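Long-range contacts in Lmo1340 protein (Listeria monocytogenes, PDB 4NLM), which is of unknown function but is a probable surface lipoprotein built around a YqgU-like six-bladed beta propeller: residues Ile175-Pro180 against Val190-Lys195; Thr136-Trp141 against Val152-Glu157. All coordinates share one frame; numbering follows the deposited sequence.

Contact 1: residues Ile175-Pro180 against Val190-Lys195; sequences IDVASP and VISNNK
Ser-179 sends its hydroxyl onto the backbone of strand 189-194: OG donates to Asn-193 O over 2.7 Å, coming from above the carbonyl plane, 43° out of it. With OG anti to the backbone N (chi1 174°), the group reaches across to the strand and also accepts from Phe-181 N, the residue that follows this segment. Next to this bond the side chains meet through carbon atoms. Val-177 uses both branches: CG1 rests on Ser-192 CB at 3.5 Å, and CG2 lies 3.8 Å from Val-190 CG1, the two side chains passing alongside each other, each headed the opposite way. Water extends the polar end. One molecule donates to Ser-179 OG and accepts from Lys-195 N, both at 3.0 Å, while another bridges Ala-178 O and Lys-195 O. Farther out, the side-chain amide of Gln-208 holds Ser-192 OG and Val-190 O, and Asn-193 ND2 is tied to Ile-223 O. Met-150 touches Val-190, and Ile-162 touches Val-177, both from the preceding sheet. The segment 175-180 is thus a connection between two successive four-stranded antiparallel sheets, packed against the second strand of the sheet it enters, an arrangement consistent with the blade-to-blade passages of a beta propeller.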
loop_
_atom_site.group_PDB
_atom_site.type_symbol
_atom_site.label_atom_id
_atom_site.label_comp_id
_atom_site.label_asym_id
_atom_site.label_seq_id
_atom_site.Cartn_x
_atom_site.Cartn_y
_atom_site.Cartn_z
ATOM N N ILE A 175 1.366 -20.935 5.126
ATOM C CA ILE A 175 0.540 -20.247 6.130
ATOM C C ILE A 175 -0.875 -20.779 5.949
ATOM O O ILE A 175 -1.505 -20.571 4.898
ATOM C CB ILE A 175 0.598 -18.718 5.986
ATOM C CG1 ILE A 175 2.038 -18.267 6.220
ATOM C CG2 ILE A 175 -0.356 -18.045 6.959
ATOM C CD1 ILE A 175 2.224 -16.789 6.315
ATOM N N ASP A 176 -1.366 -21.467 6.976
ATOM C CA ASP A 176 -2.675 -22.098 6.943
ATOM C C ASP A 176 -3.744 -21.135 7.439
ATOM O O ASP A 176 -4.245 -21.246 8.559
ATOM C CB ASP A 176 -2.660 -23.376 7.783
ATOM C CG ASP A 176 -3.991 -24.113 7.764
ATOM O OD1 ASP A 176 -4.824 -23.865 6.867
ATOM O OD2 ASP A 176 -4.195 -24.957 8.661
ATOM N N VAL A 177 -4.062 -20.177 6.585
ATOM C CA VAL A 177 -5.058 -19.164 6.889
ATOM C C VAL A 177 -6.081 -19.267 5.752
ATOM O O VAL A 177 -5.708 -19.322 4.588
ATOM C CB VAL A 177 -4.366 -17.796 7.048
ATOM C CG1 VAL A 177 -5.371 -16.667 6.960
ATOM C CG2 VAL A 177 -3.592 -17.732 8.350
ATOM N N ALA A 178 -7.362 -19.248 6.106
ATOM C CA ALA A 178 -8.432 -19.556 5.169
ATOM C C ALA A 178 -8.985 -18.386 4.385
ATOM O O ALA A 178 -10.097 -18.454 3.874
ATOM C CB ALA A 178 -9.565 -20.255 5.918
ATOM N N SER A 179 -8.218 -17.317 4.283
ATOM C CA SER A 179 -8.659 -16.144 3.570
ATOM C C SER A 179 -7.480 -15.454 2.936
ATOM O O SER A 179 -6.396 -15.458 3.483
ATOM C CB SER A 179 -9.342 -15.187 4.534
ATOM O OG SER A 179 -9.663 -13.961 3.901
ATOM N N PRO A 180 -7.696 -14.818 1.780
ATOM C CA PRO A 180 -6.596 -14.052 1.218
ATOM C C PRO A 180 -6.495 -12.623 1.755
ATOM O O PRO A 180 -5.561 -11.923 1.403
ATOM C CB PRO A 180 -6.923 -14.050 -0.278
ATOM C CG PRO A 180 -8.411 -14.072 -0.322
ATOM C CD PRO A 180 -8.833 -14.914 0.850
ATOM N N VAL A 190 -0.554 -13.100 12.249
ATOM C CA VAL A 190 -1.263 -12.567 11.085
ATOM C C VAL A 190 -2.724 -12.416 11.454
ATOM O O VAL A 190 -3.251 -13.167 12.271
ATOM C CB VAL A 190 -1.129 -13.485 9.842
ATOM C CG1 VAL A 190 -1.769 -14.844 10.081
ATOM C CG2 VAL A 190 -1.772 -12.846 8.626
ATOM N N ILE A 191 -3.337 -11.370 10.926
ATOM C CA ILE A 191 -4.756 -11.148 11.056
ATOM C C ILE A 191 -5.356 -11.405 9.662
ATOM O O ILE A 191 -4.763 -11.046 8.636
ATOM C CB ILE A 191 -5.083 -9.701 11.497
ATOM C CG1 ILE A 191 -4.632 -9.418 12.927
ATOM C CG2 ILE A 191 -6.578 -9.410 11.411
ATOM C CD1 ILE A 191 -4.719 -7.961 13.333
ATOM N N SER A 192 -6.501 -12.054 9.668
ATOM C CA SER A 192 -7.214 -12.307 8.421
ATOM C C SER A 192 -8.680 -11.950 8.569
ATOM O O SER A 192 -9.232 -12.044 9.674
ATOM C CB SER A 192 -7.066 -13.777 7.997
ATOM O OG SER A 192 -7.601 -14.673 8.959
ATOM N N ASN A 193 -9.295 -11.537 7.462
ATOM C CA ASN A 193 -10.714 -11.254 7.449
ATOM C C ASN A 193 -11.350 -12.422 6.738
ATOM O O ASN A 193 -11.220 -12.561 5.533
ATOM C CB ASN A 193 -11.024 -9.950 6.712
ATOM C CG ASN A 193 -12.476 -9.517 6.866
ATOM O OD1 ASN A 193 -13.260 -10.169 7.531
ATOM N ND2 ASN A 193 -12.821 -8.388 6.274
ATOM N N ASN A 194 -12.042 -13.260 7.502
ATOM C CA ASN A 194 -12.598 -14.494 6.987
ATOM C C ASN A 194 -14.064 -14.305 6.637
ATOM O O ASN A 194 -14.909 -14.063 7.503
ATOM C CB ASN A 194 -12.417 -15.626 8.008
ATOM C CG ASN A 194 -10.945 -15.979 8.274
ATOM O OD1 ASN A 194 -10.024 -15.265 7.869
ATOM N ND2 ASN A 194 -10.730 -17.072 8.987
ATOM N N LYS A 195 -14.353 -14.380 5.343
ATOM C CA LYS A 195 -15.702 -14.184 4.846
ATOM C C LYS A 195 -16.369 -15.532 4.677
ATOM O O LYS A 195 -15.734 -16.490 4.227
ATOM C CB LYS A 195 -15.636 -13.417 3.539
ATOM C CG LYS A 195 -15.012 -12.053 3.744
ATOM C CD LYS A 195 -15.113 -11.175 2.524
ATOM C CE LYS A 195 -14.470 -9.841 2.828
ATOM N NZ LYS A 195 -14.651 -8.863 1.736
HETATM O O HOH W 1 -12.961 -17.525 5.120
HETATM O O HOH W 2 -12.393 -14.911 3.190
#

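Contact 2: residues Thr136-Trp141 against Val152-Glu157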
loop_
_atom_site.group_PDB
_atom_site.type_symbol
_atom_site.label_atom_id
_atom_site.label_comp_id
_atom_site.label_asym_id
_atom_site.label_seq_id
_atom_site.Cartn_x
_atom_site.Cartn_y
_atom_site.Cartn_z
ATOM N N THR A 136 -0.142 -14.566 -10.519
ATOM C CA THR A 136 -0.636 -13.406 -9.789
ATOM C C THR A 136 -0.369 -13.563 -8.322
ATOM O O THR A 136 -0.790 -14.555 -7.710
ATOM C CB THR A 136 -2.150 -13.241 -10.058
ATOM O OG1 THR A 136 -2.370 -13.106 -11.461
ATOM C CG2 THR A 136 -2.714 -12.038 -9.295
ATOM N N THR A 137 0.263 -12.538 -7.756
ATOM C CA THR A 137 0.736 -12.612 -6.371
ATOM C C THR A 137 0.548 -11.272 -5.671
ATOM O O THR A 137 0.809 -10.207 -6.243
ATOM C CB THR A 137 2.231 -12.963 -6.366
ATOM O OG1 THR A 137 2.463 -14.156 -7.125
ATOM C CG2 THR A 137 2.731 -13.164 -4.956
ATOM N N THR A 138 0.164 -11.345 -4.405
ATOM C CA THR A 138 0.031 -10.156 -3.571
ATOM C C THR A 138 1.016 -10.313 -2.415
ATOM O O THR A 138 1.027 -11.357 -1.753
ATOM C CB THR A 138 -1.412 -9.971 -3.037
ATOM O OG1 THR A 138 -2.316 -9.988 -4.131
ATOM C CG2 THR A 138 -1.562 -8.672 -2.263
ATOM N N PHE A 139 1.807 -9.274 -2.122
ATOM C CA PHE A 139 2.879 -9.357 -1.168
ATOM C C PHE A 139 2.653 -8.532 0.082
ATOM O O PHE A 139 2.209 -7.393 -0.031
ATOM C CB PHE A 139 4.197 -8.894 -1.798
ATOM C CG PHE A 139 4.679 -9.724 -2.945
ATOM C CD1 PHE A 139 4.260 -9.439 -4.234
ATOM C CD2 PHE A 139 5.562 -10.771 -2.755
ATOM C CE1 PHE A 139 4.698 -10.187 -5.307
ATOM C CE2 PHE A 139 5.994 -11.515 -3.843
ATOM C CZ PHE A 139 5.570 -11.222 -5.129
ATOM N N TYR A 140 3.050 -9.050 1.258
ATOM C CA TYR A 140 2.897 -8.394 2.555
ATOM C C TYR A 140 4.234 -8.457 3.262
ATOM O O TYR A 140 4.652 -9.529 3.719
ATOM C CB TYR A 140 1.821 -9.097 3.368
ATOM C CG TYR A 140 0.475 -9.041 2.698
ATOM C CD1 TYR A 140 -0.364 -7.970 2.884
ATOM C CD2 TYR A 140 0.073 -10.022 1.828
ATOM C CE1 TYR A 140 -1.590 -7.888 2.272
ATOM C CE2 TYR A 140 -1.146 -9.942 1.184
ATOM C CZ TYR A 140 -1.976 -8.875 1.434
ATOM O OH TYR A 140 -3.190 -8.758 0.818
ATOM N N TRP A 141 4.897 -7.321 3.368
ATOM C CA TRP A 141 6.232 -7.275 3.970
ATOM C C TRP A 141 6.092 -7.041 5.475
ATOM O O TRP A 141 5.472 -6.077 5.870
ATOM C CB TRP A 141 7.031 -6.139 3.344
ATOM C CG TRP A 141 8.521 -6.337 3.332
ATOM C CD1 TRP A 141 9.306 -6.885 4.292
ATOM C CD2 TRP A 141 9.384 -5.996 2.235
ATOM N NE1 TRP A 141 10.587 -6.884 3.876
ATOM C CE2 TRP A 141 10.677 -6.363 2.614
ATOM C CE3 TRP A 141 9.177 -5.401 0.967
ATOM C CZ2 TRP A 141 11.765 -6.197 1.792
ATOM C CZ3 TRP A 141 10.256 -5.204 0.180
ATOM C CH2 TRP A 141 11.525 -5.636 0.563
ATOM N N VAL A 152 0.419 -14.125 -1.171
ATOM C CA VAL A 152 -0.720 -14.875 -1.629
ATOM C C VAL A 152 -0.559 -15.095 -3.128
ATOM O O VAL A 152 -0.443 -14.119 -3.885
ATOM C CB VAL A 152 -2.023 -14.110 -1.333
ATOM C CG1 VAL A 152 -3.223 -14.937 -1.776
ATOM C CG2 VAL A 152 -2.109 -13.766 0.148
ATOM N N THR A 153 -0.556 -16.359 -3.540
ATOM C CA THR A 153 -0.480 -16.713 -4.956
ATOM C C THR A 153 -1.789 -17.318 -5.425
ATOM O O THR A 153 -2.423 -18.097 -4.712
ATOM C CB THR A 153 0.651 -17.717 -5.234
ATOM O OG1 THR A 153 0.569 -18.817 -4.317
ATOM C CG2 THR A 153 1.994 -17.064 -5.088
ATOM N N TYR A 154 -2.192 -16.927 -6.629
ATOM C CA TYR A 154 -3.444 -17.373 -7.214
ATOM C C TYR A 154 -3.202 -18.190 -8.478
ATOM O O TYR A 154 -2.308 -17.860 -9.256
ATOM C CB TYR A 154 -4.288 -16.173 -7.643
ATOM C CG TYR A 154 -4.737 -15.277 -6.533
ATOM C CD1 TYR A 154 -3.930 -14.235 -6.089
ATOM C CD2 TYR A 154 -5.946 -15.485 -5.892
ATOM C CE1 TYR A 154 -4.345 -13.399 -5.076
ATOM C CE2 TYR A 154 -6.363 -14.658 -4.858
ATOM C CZ TYR A 154 -5.564 -13.611 -4.468
ATOM O OH TYR A 154 -5.963 -12.778 -3.450
ATOM N N SER A 155 -3.946 -19.271 -8.632
ATOM C CA SER A 155 -3.948 -20.060 -9.858
ATOM C C SER A 155 -5.192 -20.921 -9.839
ATOM O O SER A 155 -5.662 -21.299 -8.774
ATOM C CB SER A 155 -2.719 -20.956 -9.917
ATOM O OG SER A 155 -2.624 -21.622 -11.161
ATOM N N PRO A 156 -5.759 -21.234 -11.029
ATOM C CA PRO A 156 -6.958 -22.076 -11.003
ATOM C C PRO A 156 -6.752 -23.460 -10.414
ATOM O O PRO A 156 -7.716 -24.090 -9.982
ATOM C CB PRO A 156 -7.349 -22.204 -12.479
ATOM C CG PRO A 156 -6.629 -21.130 -13.204
ATOM C CD PRO A 156 -5.446 -20.738 -12.377
ATOM N N GLU A 157 -5.509 -23.921 -10.374
ATOM C CA GLU A 157 -5.222 -25.236 -9.846
ATOM C C GLU A 157 -5.414 -25.326 -8.343
ATOM O O GLU A 157 -5.536 -26.436 -7.797
ATOM C CB GLU A 157 -3.788 -25.643 -10.142
ATOM C CG GLU A 157 -3.512 -25.960 -11.586
ATOM C CD GLU A 157 -3.281 -24.745 -12.419
ATOM O OE1 GLU A 157 -3.391 -23.631 -11.900
ATOM O OE2 GLU A 157 -2.959 -24.897 -13.588
HETATM O O HOH W 3 -1.968 -16.496 -11.559
HETATM O O HOH W 4 -4.784 -10.467 -3.146
#
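Thr-138 and Val-152 form an antiparallel hydrogen-bonded pair, each backbone N reaching the other's O over 2.9 Å. Both of these N-H groups lie in the plane of the carbonyl they meet. Two residues nearer the open end of the hairpin, Tyr-154 N donates to Thr-136 O at 3.0 Å, and the same oxygen receives a longer CA-H...O contact from Thr-153. Thr-137 CA makes a closer contact of this kind, 3.1 Å from Val-152 O. These bonds join strand 137-141 to strand 148-155, of which residues 152-155 run at 173° to it, into the hairpin that starts a four-stranded antiparallel sheet, consistent with one blade of the propeller. Among the side chains, Thr-137 and Thr-153 are a non-hydrogen-bonded pair whose side chains stand next to each other on one face of the sheet, OG1 of the former 3.6 Å from CG2 of the latter; their hydroxyls turn to Leu-135 O and Gln-161 NE2 respectively. Val-152 CG2 meets Tyr-140 CE2 at 4.1 Å. The Tyr-154 ring, its CG anti to the carbonyl carbon (chi1 -64°), brings its edge beside the 136-138 chain, with Thr-136 O in the ring plane 3.5 Å from CD1. Two waters add polar bridges: one molecule links Tyr-154 OH with Thr-138 OG1, and another accepts from Thr-136 N while donating to Tyr-154 O.

In the fold
Contact 2 comes earlier in the chain than contact 1, and their centres are about 13 Å apart. Contact 2 binds the first two strands of one sheet through regular backbone pairing; contact 1 sets the loop leaving that sheet against the next, with a side-chain hydroxyl and valine packing in place of a strand ladder. Contact 1 is the more buried, whereas contact 2 mixes buried Val-152 and Thr-153 with exposed Thr-136. Waters bridge both. They meet at Pro-180, whose CB packs 3.5 Å from Tyr-154 OH and 4.1 Å from Val-152 CG1, placing the loop against the earlier hairpin.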